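Local coordinates for protein endonuclease EndoMS (Thermococcus kodakarensis KOD1, PDB 5GKE) that binds mismatched double-stranded DNA as a dimer and acts as a mismatch restriction endonuclease, at residues N76-G81 and E103-E108. The protein carries 1 engineered substitution. Sequence-based numbering, arbitrary orientation.
Sequences NWQPPG and ETLEVE. With nucleotides of chain D.
A guanine pocket in the N-terminal PH-like domain is shared by strand 76-78 and the segment 103-108 of strand 103-109: Trp77 covers one face of the base of DG8 of chain D, while Asn76, Trp77 N and Glu103 bind its edge. It exemplifies how an aromatic face and edge-directed hydrogen bonds together hold a base. Guanine C5 lies 3.6 Å above the plane of the Trp77 indole, displaced toward its rim, and Arg72 of the second subunit makes a cation-pi contact with that ring. Guanine O6 accepts two nearly straight hydrogen bonds, from Trp77 N at 2.9 Å and from Asn76 ND2 at 3.1 Å, an arrangement consistent with recognition of the guanine carbonyl. At the other end of the same Watson-Crick edge, N2 donates to Glu103 OE2 over 2.9 Å, a more bent bond (145°). That carboxylate also forms salt bridges with Arg98 and Arg44, which probably favour its charged form. In Gln78 a bend at chi2 sets CD, and OE1 lies 3.4 Å from Glu103 OE2, two acceptors with no bond between them; amide and carboxylate planes are 70° apart. Beside these polar groups the segments join through carbon: Gln78 CG packs on Leu105 CB at 3.8 Å, while Leu105 CD2 reaches Trp77 C at 3.5 Å. The strand axes run 129° apart without direct sheet pairing: 76-78 pairs with 64-67, whereas 103-109 lies between 30-42 and 92-98, and Leu105 accordingly touches Val39 of strand 30-42 and Ile66 of strand 64-67.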
loop_
_atom_site.group_PDB
_atom_site.type_symbol
_atom_site.label_atom_id
_atom_site.label_comp_id
_atom_site.label_asym_id
_atom_site.label_seq_id
_atom_site.Cartn_x
_atom_site.Cartn_y
_atom_site.Cartn_z
ATOM N N ASN A 76 -6.126 -7.779 8.434
ATOM C CA ASN A 76 -7.449 -7.191 8.181
ATOM C C ASN A 76 -7.476 -5.742 8.656
ATOM O O ASN A 76 -6.694 -5.346 9.541
ATOM C CB ASN A 76 -8.565 -7.975 8.867
ATOM C CG ASN A 76 -8.959 -9.244 8.107
ATOM O OD1 ASN A 76 -8.762 -10.356 8.586
ATOM N ND2 ASN A 76 -9.534 -9.072 6.928
ATOM N N TRP A 77 -8.326 -4.932 8.036
ATOM C CA TRP A 77 -8.391 -3.522 8.408
ATOM C C TRP A 77 -9.659 -2.852 7.928
ATOM O O TRP A 77 -10.372 -3.374 7.076
ATOM C CB TRP A 77 -7.190 -2.744 7.851
ATOM C CG TRP A 77 -7.278 -2.604 6.356
ATOM C CD1 TRP A 77 -7.767 -1.539 5.654
ATOM C CD2 TRP A 77 -6.908 -3.580 5.391
ATOM N NE1 TRP A 77 -7.718 -1.793 4.311
ATOM C CE2 TRP A 77 -7.197 -3.051 4.120
ATOM C CE3 TRP A 77 -6.357 -4.865 5.475
ATOM C CZ2 TRP A 77 -6.948 -3.742 2.944
ATOM C CZ3 TRP A 77 -6.110 -5.558 4.303
ATOM C CH2 TRP A 77 -6.408 -4.995 3.054
ATOM N N GLN A 78 -9.925 -1.683 8.494
ATOM C CA GLN A 78 -10.773 -0.699 7.849
ATOM C C GLN A 78 -10.021 0.616 7.808
ATOM O O GLN A 78 -9.326 0.958 8.751
ATOM C CB GLN A 78 -12.100 -0.527 8.588
ATOM C CG GLN A 78 -13.097 -1.645 8.385
ATOM C CD GLN A 78 -13.882 -1.508 7.089
ATOM O OE1 GLN A 78 -13.303 -1.465 6.001
ATOM N NE2 GLN A 78 -15.214 -1.450 7.203
ATOM N N PRO A 79 -10.155 1.353 6.705
ATOM C CA PRO A 79 -9.576 2.688 6.519
ATOM C C PRO A 79 -10.357 3.764 7.292
ATOM O O PRO A 79 -11.478 3.490 7.718
ATOM C CB PRO A 79 -9.660 2.884 5.002
ATOM C CG PRO A 79 -10.811 2.037 4.583
ATOM C CD PRO A 79 -10.789 0.841 5.479
ATOM N N PRO A 80 -9.772 4.965 7.478
ATOM C CA PRO A 80 -10.407 6.058 8.226
ATOM C C PRO A 80 -11.857 6.261 7.803
ATOM O O PRO A 80 -12.149 6.099 6.632
ATOM C CB PRO A 80 -9.589 7.284 7.821
ATOM C CG PRO A 80 -8.291 6.770 7.451
ATOM C CD PRO A 80 -8.500 5.395 6.876
ATOM N N GLY A 81 -12.741 6.598 8.731
ATOM C CA GLY A 81 -14.138 6.777 8.397
ATOM C C GLY A 81 -15.072 5.649 8.800
ATOM O O GLY A 81 -16.273 5.858 8.924
ATOM N N GLU A 103 -18.843 -1.913 3.689
ATOM C CA GLU A 103 -17.906 -2.888 4.217
ATOM C C GLU A 103 -18.141 -3.112 5.708
ATOM O O GLU A 103 -18.295 -2.153 6.464
ATOM C CB GLU A 103 -16.471 -2.423 3.981
ATOM C CG GLU A 103 -16.107 -2.233 2.517
ATOM C CD GLU A 103 -14.610 -2.151 2.291
ATOM O OE1 GLU A 103 -14.039 -3.119 1.734
ATOM O OE2 GLU A 103 -14.009 -1.114 2.666
ATOM N N THR A 104 -18.156 -4.372 6.132
ATOM C CA THR A 104 -18.166 -4.688 7.552
ATOM C C THR A 104 -16.973 -5.560 7.921
ATOM O O THR A 104 -16.601 -6.472 7.182
ATOM C CB THR A 104 -19.464 -5.395 7.993
ATOM O OG1 THR A 104 -19.754 -6.478 7.105
ATOM C CG2 THR A 104 -20.614 -4.435 7.986
ATOM N N LEU A 105 -16.373 -5.250 9.068
ATOM C CA LEU A 105 -15.257 -6.012 9.601
ATOM C C LEU A 105 -15.617 -6.566 10.979
ATOM O O LEU A 105 -15.728 -5.828 11.913
ATOM C CB LEU A 105 -14.013 -5.113 9.688
ATOM C CG LEU A 105 -12.717 -5.764 10.160
ATOM C CD1 LEU A 105 -12.443 -6.991 9.311
ATOM C CD2 LEU A 105 -11.558 -4.789 10.075
ATOM N N GLU A 106 -15.785 -7.863 11.146
ATOM C CA GLU A 106 -16.172 -8.327 12.476
ATOM C C GLU A 106 -15.022 -8.990 13.208
ATOM O O GLU A 106 -14.415 -9.945 12.696
ATOM C CB GLU A 106 -17.351 -9.294 12.388
ATOM C CG GLU A 106 -18.680 -8.611 12.196
ATOM C CD GLU A 106 -19.839 -9.577 12.249
ATOM O OE1 GLU A 106 -19.631 -10.773 11.945
ATOM O OE2 GLU A 106 -20.957 -9.144 12.595
ATOM N N VAL A 107 -14.715 -8.498 14.407
ATOM C CA VAL A 107 -13.689 -9.162 15.207
ATOM C C VAL A 107 -14.289 -9.772 16.460
ATOM O O VAL A 107 -14.639 -9.063 17.410
ATOM C CB VAL A 107 -12.555 -8.211 15.612
ATOM C CG1 VAL A 107 -11.494 -8.972 16.390
ATOM C CG2 VAL A 107 -11.946 -7.568 14.396
ATOM N N GLU A 108 -14.376 -11.099 16.457
ATOM C CA GLU A 108 -14.893 -11.844 17.588
ATOM C C GLU A 108 -13.806 -12.005 18.637
ATOM O O GLU A 108 -12.797 -12.661 18.390
ATOM C CB GLU A 108 -15.391 -13.214 17.138
ATOM C CG GLU A 108 -16.123 -13.982 18.233
ATOM C CD GLU A 108 -16.414 -15.433 17.866
ATOM O OE1 GLU A 108 -16.362 -15.779 16.661
ATOM O OE2 GLU A 108 -16.692 -16.228 18.793
ATOM P P DG D 8 -6.305 -7.636 -1.065
ATOM O OP1 DG D 8 -5.686 -7.587 0.285
ATOM O OP2 DG D 8 -6.219 -8.894 -1.846
ATOM O "O5'" DG D 8 -7.842 -7.253 -0.893
ATOM C "C5'" DG D 8 -8.689 -7.164 -2.019
ATOM C "C4'" DG D 8 -9.621 -5.980 -1.891
ATOM O "O4'" DG D 8 -10.378 -6.112 -0.671
ATOM C "C3'" DG D 8 -8.927 -4.621 -1.809
ATOM O "O3'" DG D 8 -9.715 -3.632 -2.428
ATOM C "C2'" DG D 8 -8.817 -4.374 -0.311
ATOM C "C1'" DG D 8 -10.089 -5.031 0.202
ATOM N N9 DG D 8 -9.933 -5.556 1.548
ATOM C C8 DG D 8 -9.261 -6.696 1.910
ATOM N N7 DG D 8 -9.263 -6.913 3.191
ATOM C C5 DG D 8 -9.978 -5.842 3.712
ATOM C C6 DG D 8 -10.306 -5.541 5.050
ATOM O O6 DG D 8 -10.016 -6.179 6.070
ATOM N N1 DG D 8 -11.039 -4.362 5.148
ATOM C C2 DG D 8 -11.410 -3.572 4.081
ATOM N N2 DG D 8 -12.123 -2.477 4.376
ATOM N N3 DG D 8 -11.107 -3.844 2.820
ATOM C C4 DG D 8 -10.390 -4.993 2.713
#